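PDB 3F8T: predicted ATPase involved in replication control, Cdc46/Mcm family from Methanopyrus kandleri AV19, which probably binds ATP and single-stranded DNA and may act as a DNA helicase in replication, as a homolog of the MCM replicative helicase. Local coordinates for residues G116-I121 and E162-V167; R265-D270 and A293-L298. The protein carries 2 engineered substitutions. All blocks are in the same frame, centred on the assembly; numbering follows the deposited sequence.

Interaction 1 of 2, residues G116-I121 and E162-V167; sequences GALISI and EILGIV
I119 and V167 pack on the buried face of an antiparallel strand pair, with CD1 of I119 3.7 Å from CG2 of V167; farther along the same face I121 and I163 run side by side, pointing the same way. Between the two faces the backbones are joined by paired bonds between I119 and G165 and between I121 and I163; I119 N to G165 O spans 3.0 Å. Ahead of the strand's start, in the loop, G116 N still reaches V167 O at 2.8 Å, from above the carbonyl plane. The other side bears L164 and the partly exposed E162. Here CD1 of L118 approaches CD2 of L164, but both the closeness of these methyls and the conformation of L164 are doubtful. E162 sends its extended chain across so that OE2 lies 2.8 Å from S120 OG; the hydroxyl donates to the anti side of the carboxylate. S120 OG is also hydrogen-bonded to R107 N. The two segments are neighbouring antiparallel strands of the OB-fold sheet: I119, I121 and I163 pack inward on L172 of strand 171-174, I121 and I163 also on V148 of strand 145-149, while L118 and I166 touch A74 of helix 74-88.

Interaction 2 of 2, residues R265-D270 and A293-L298; sequences RGVYVD and AGAAVL
Extended torsions along R265, with CG anti to the backbone N (chi1 173°) and the chain still stretched to NE, carry its guanidinium from just ahead of strand 266-270 to the C-terminal end of the one-turn helix 295-298. There NE donates to L298 O at 3.1 Å, and NH2 adds a weak bond to the same oxygen at 3.2 Å. The acceptor lies almost in the guanidinium plane, whereas NE stands well above the plane of the carbonyl it meets. Farther along the strand the contact turns apolar. In V267, CG1 is anti to the backbone N (chi1 -176°) and comes 3.9 Å from CB of A295, while CG2 meets CB of L298 at 3.8 Å. A295 CB is touched a second time by V269 CG1, at 3.6 Å. Both valines point toward the helix from one face of the parallel P-loop-domain sheet, and the helix lies in the connection from strand 266-270 to the adjacent parallel strand 303-307. The guanidinium has further carbonyl partners: NH1 bonds P182 O and NH2 bonds G158 O. One arginine thus gathers the backbone oxygens of L298, P182 and G158, and its cation would be expected to sit well among them.

Overall arrangement
The two contacts follow one another along the chain, interaction 1 closing before interaction 2 opens, and their centres are 26 Å apart with nearest atoms about 11 Å from each other. Interaction 1 is strand pairing within the OB-fold region; interaction 2 packs a short helix on a face of the five-stranded parallel sheet of the P-loop domain, at its outermost strand. Strand 118-130 connects their surroundings: its first residues form interaction 1, while the strand also pairs with strand 289-293, just ahead of helix 295-298, and its V124 touches both R265 and L298. Strand 118-130 so bridges the OB-fold and P-loop domains, which, as in other MCM proteins, are thought to serve DNA binding and ATP hydrolysis.

Interaction 1 of 2, residues G116-I121 and E162-V167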
loop_
_atom_site.group_PDB
_atom_site.type_symbol
_atom_site.label_atom_id
_atom_site.label_comp_id
_atom_site.label_asym_id
_atom_site.label_seq_id
_atom_site.Cartn_x
_atom_site.Cartn_y
_atom_site.Cartn_z
ATOM N N GLY A 116 -6.637 26.011 -13.681
ATOM C CA GLY A 116 -6.444 26.209 -15.120
ATOM C C GLY A 116 -5.314 25.402 -15.751
ATOM O O GLY A 116 -5.243 25.308 -16.972
ATOM N N ALA A 117 -4.465 24.805 -14.910
ATOM C CA ALA A 117 -3.230 24.139 -15.332
ATOM C C ALA A 117 -3.359 22.625 -15.528
ATOM O O ALA A 117 -4.168 21.954 -14.853
ATOM C CB ALA A 117 -2.120 24.430 -14.332
ATOM N N LEU A 118 -2.543 22.104 -16.447
ATOM C CA LEU A 118 -2.337 20.672 -16.601
ATOM C C LEU A 118 -1.371 20.213 -15.522
ATOM O O LEU A 118 -0.271 20.771 -15.372
ATOM C CB LEU A 118 -1.737 20.362 -17.983
ATOM C CG LEU A 118 -1.283 18.915 -18.214
ATOM C CD1 LEU A 118 -2.490 18.007 -18.386
ATOM C CD2 LEU A 118 -0.396 18.891 -19.441
ATOM N N ILE A 119 -1.783 19.204 -14.766
ATOM C CA ILE A 119 -0.981 18.680 -13.670
ATOM C C ILE A 119 -1.169 17.169 -13.561
ATOM O O ILE A 119 -2.090 16.612 -14.166
ATOM C CB ILE A 119 -1.358 19.340 -12.293
ATOM C CG1 ILE A 119 -2.712 18.823 -11.779
ATOM C CG2 ILE A 119 -1.346 20.886 -12.400
ATOM C CD1 ILE A 119 -2.933 18.998 -10.297
ATOM N N SER A 120 -0.310 16.514 -12.774
ATOM C CA SER A 120 -0.661 15.181 -12.275
ATOM C C SER A 120 -0.728 15.202 -10.751
ATOM O O SER A 120 -0.066 16.023 -10.095
ATOM C CB SER A 120 0.296 14.093 -12.782
ATOM O OG SER A 120 1.450 13.990 -11.976
ATOM N N ILE A 121 -1.587 14.347 -10.205
ATOM C CA ILE A 121 -1.574 14.044 -8.777
ATOM C C ILE A 121 -1.283 12.561 -8.606
ATOM O O ILE A 121 -1.493 11.772 -9.529
ATOM C CB ILE A 121 -2.904 14.442 -8.060
ATOM C CG1 ILE A 121 -4.126 13.689 -8.617
ATOM C CG2 ILE A 121 -3.088 15.952 -8.122
ATOM C CD1 ILE A 121 -5.394 13.792 -7.737
ATOM N N GLU A 162 -1.804 7.492 -10.363
ATOM C CA GLU A 162 -1.408 8.800 -10.859
ATOM C C GLU A 162 -2.463 9.263 -11.857
ATOM O O GLU A 162 -2.853 8.516 -12.777
ATOM C CB GLU A 162 -0.009 8.808 -11.489
ATOM C CG GLU A 162 0.478 10.235 -11.828
ATOM C CD GLU A 162 1.966 10.334 -12.176
ATOM O OE1 GLU A 162 2.557 9.320 -12.610
ATOM O OE2 GLU A 162 2.541 11.449 -12.035
ATOM N N ILE A 163 -2.951 10.483 -11.652
ATOM C CA ILE A 163 -4.015 11.029 -12.494
ATOM C C ILE A 163 -3.522 12.301 -13.132
ATOM O O ILE A 163 -3.105 13.244 -12.447
ATOM C CB ILE A 163 -5.321 11.346 -11.716
ATOM C CG1 ILE A 163 -5.828 10.117 -10.967
ATOM C CG2 ILE A 163 -6.442 11.860 -12.679
ATOM C CD1 ILE A 163 -7.134 10.345 -10.202
ATOM N N LEU A 164 -3.576 12.323 -14.452
ATOM C CA LEU A 164 -3.268 13.515 -15.205
ATOM C C LEU A 164 -4.577 14.222 -15.516
ATOM O O LEU A 164 -5.578 13.571 -15.818
ATOM C CB LEU A 164 -2.568 13.115 -16.484
ATOM C CG LEU A 164 -1.428 14.024 -16.886
ATOM C CD1 LEU A 164 -0.188 13.173 -17.133
ATOM C CD2 LEU A 164 -1.841 14.773 -18.127
ATOM N N GLY A 165 -4.571 15.549 -15.447
ATOM C CA GLY A 165 -5.783 16.302 -15.677
ATOM C C GLY A 165 -5.586 17.796 -15.688
ATOM O O GLY A 165 -4.489 18.289 -15.510
ATOM N N ILE A 166 -6.683 18.513 -15.879
ATOM C CA ILE A 166 -6.659 19.962 -15.817
ATOM C C ILE A 166 -7.507 20.421 -14.604
ATOM O O ILE A 166 -8.631 19.961 -14.413
ATOM C CB ILE A 166 -7.140 20.588 -17.150
ATOM C CG1 ILE A 166 -6.129 20.275 -18.279
ATOM C CG2 ILE A 166 -7.256 22.104 -17.002
ATOM C CD1 ILE A 166 -6.681 20.528 -19.693
ATOM N N VAL A 167 -6.942 21.303 -13.789
ATOM C CA VAL A 167 -7.606 21.792 -12.577
ATOM C C VAL A 167 -8.652 22.831 -12.961
ATOM O O VAL A 167 -8.353 23.762 -13.700
ATOM C CB VAL A 167 -6.598 22.441 -11.610
ATOM C CG1 VAL A 167 -7.294 22.947 -10.328
ATOM C CG2 VAL A 167 -5.493 21.472 -11.263
#

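Interaction 2 of 2, residues R265-D270 and A293-L298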
loop_
_atom_site.group_PDB
_atom_site.type_symbol
_atom_site.label_atom_id
_atom_site.label_comp_id
_atom_site.label_asym_id
_atom_site.label_seq_id
_atom_site.Cartn_x
_atom_site.Cartn_y
_atom_site.Cartn_z
ATOM N N ARG A 265 3.285 2.081 3.989
ATOM C CA ARG A 265 1.924 2.569 3.837
ATOM C C ARG A 265 1.150 2.019 5.037
ATOM O O ARG A 265 1.488 0.952 5.572
ATOM C CB ARG A 265 1.313 2.023 2.541
ATOM C CG ARG A 265 -0.159 2.335 2.374
ATOM C CD ARG A 265 -0.587 2.163 0.916
ATOM N NE ARG A 265 -2.037 2.072 0.821
ATOM C CZ ARG A 265 -2.722 1.868 -0.305
ATOM N NH1 ARG A 265 -2.086 1.725 -1.458
ATOM N NH2 ARG A 265 -4.051 1.780 -0.254
ATOM N N GLY A 266 0.108 2.706 5.474
ATOM C CA GLY A 266 -0.640 2.119 6.584
ATOM C C GLY A 266 -1.663 3.038 7.196
ATOM O O GLY A 266 -1.735 4.219 6.833
ATOM N N VAL A 267 -2.437 2.481 8.133
ATOM C CA VAL A 267 -3.467 3.219 8.850
ATOM C C VAL A 267 -3.485 2.736 10.276
ATOM O O VAL A 267 -3.405 1.525 10.541
ATOM C CB VAL A 267 -4.903 2.987 8.263
ATOM C CG1 VAL A 267 -5.930 3.865 8.988
ATOM C CG2 VAL A 267 -4.918 3.255 6.764
ATOM N N TYR A 268 -3.612 3.694 11.191
ATOM C CA TYR A 268 -3.815 3.385 12.591
ATOM C C TYR A 268 -5.279 3.533 12.940
ATOM O O TYR A 268 -5.907 4.516 12.560
ATOM C CB TYR A 268 -2.979 4.322 13.476
ATOM C CG TYR A 268 -3.275 4.176 14.954
ATOM C CD1 TYR A 268 -2.507 3.337 15.759
ATOM C CD2 TYR A 268 -4.330 4.885 15.545
ATOM C CE1 TYR A 268 -2.790 3.202 17.117
ATOM C CE2 TYR A 268 -4.619 4.749 16.883
ATOM C CZ TYR A 268 -3.850 3.924 17.665
ATOM O OH TYR A 268 -4.158 3.824 19.003
ATOM N N VAL A 269 -5.821 2.543 13.647
ATOM C CA VAL A 269 -7.127 2.683 14.279
ATOM C C VAL A 269 -7.111 2.196 15.729
ATOM O O VAL A 269 -6.429 1.221 16.085
ATOM C CB VAL A 269 -8.282 1.954 13.517
ATOM C CG1 VAL A 269 -8.502 2.567 12.123
ATOM C CG2 VAL A 269 -8.056 0.424 13.422
ATOM N N ASP A 270 -7.882 2.890 16.550
ATOM C CA ASP A 270 -8.274 2.366 17.853
ATOM C C ASP A 270 -9.578 1.640 17.558
ATOM O O ASP A 270 -10.571 2.288 17.234
ATOM C CB ASP A 270 -8.492 3.538 18.815
ATOM C CG ASP A 270 -8.983 3.108 20.188
ATOM O OD1 ASP A 270 -9.518 1.998 20.363
ATOM O OD2 ASP A 270 -8.821 3.916 21.113
ATOM N N ALA A 293 -13.666 4.050 1.187
ATOM C CA ALA A 293 -12.749 3.088 1.769
ATOM C C ALA A 293 -12.657 3.296 3.270
ATOM O O ALA A 293 -12.485 4.424 3.725
ATOM C CB ALA A 293 -11.380 3.241 1.165
ATOM N N GLY A 294 -12.741 2.193 4.007
ATOM C CA GLY A 294 -12.395 2.155 5.428
ATOM C C GLY A 294 -10.933 1.788 5.609
ATOM O O GLY A 294 -10.192 1.617 4.638
ATOM N N ALA A 295 -10.523 1.648 6.867
ATOM C CA ALA A 295 -9.111 1.507 7.222
ATOM C C ALA A 295 -8.371 0.374 6.530
ATOM O O ALA A 295 -7.248 0.575 6.098
ATOM C CB ALA A 295 -8.951 1.387 8.747
ATOM N N ALA A 296 -8.966 -0.817 6.476
ATOM C CA ALA A 296 -8.265 -1.990 5.943
ATOM C C ALA A 296 -7.948 -1.814 4.450
ATOM O O ALA A 296 -6.880 -2.206 3.968
ATOM C CB ALA A 296 -9.068 -3.244 6.175
ATOM N N VAL A 297 -8.897 -1.211 3.736
ATOM C CA VAL A 297 -8.749 -0.856 2.319
ATOM C C VAL A 297 -7.685 0.239 2.133
ATOM O O VAL A 297 -6.837 0.147 1.246
ATOM C CB VAL A 297 -10.133 -0.448 1.715
ATOM C CG1 VAL A 297 -10.003 -0.010 0.259
ATOM C CG2 VAL A 297 -11.089 -1.640 1.810
ATOM N N LEU A 298 -7.702 1.267 2.975
ATOM C CA LEU A 298 -6.681 2.317 2.867
ATOM C C LEU A 298 -5.279 1.816 3.244
ATOM O O LEU A 298 -4.272 2.424 2.869
ATOM C CB LEU A 298 -7.067 3.553 3.697
ATOM C CG LEU A 298 -8.325 4.303 3.228
ATOM C CD1 LEU A 298 -8.657 5.409 4.229
ATOM C CD2 LEU A 298 -8.101 4.881 1.830
#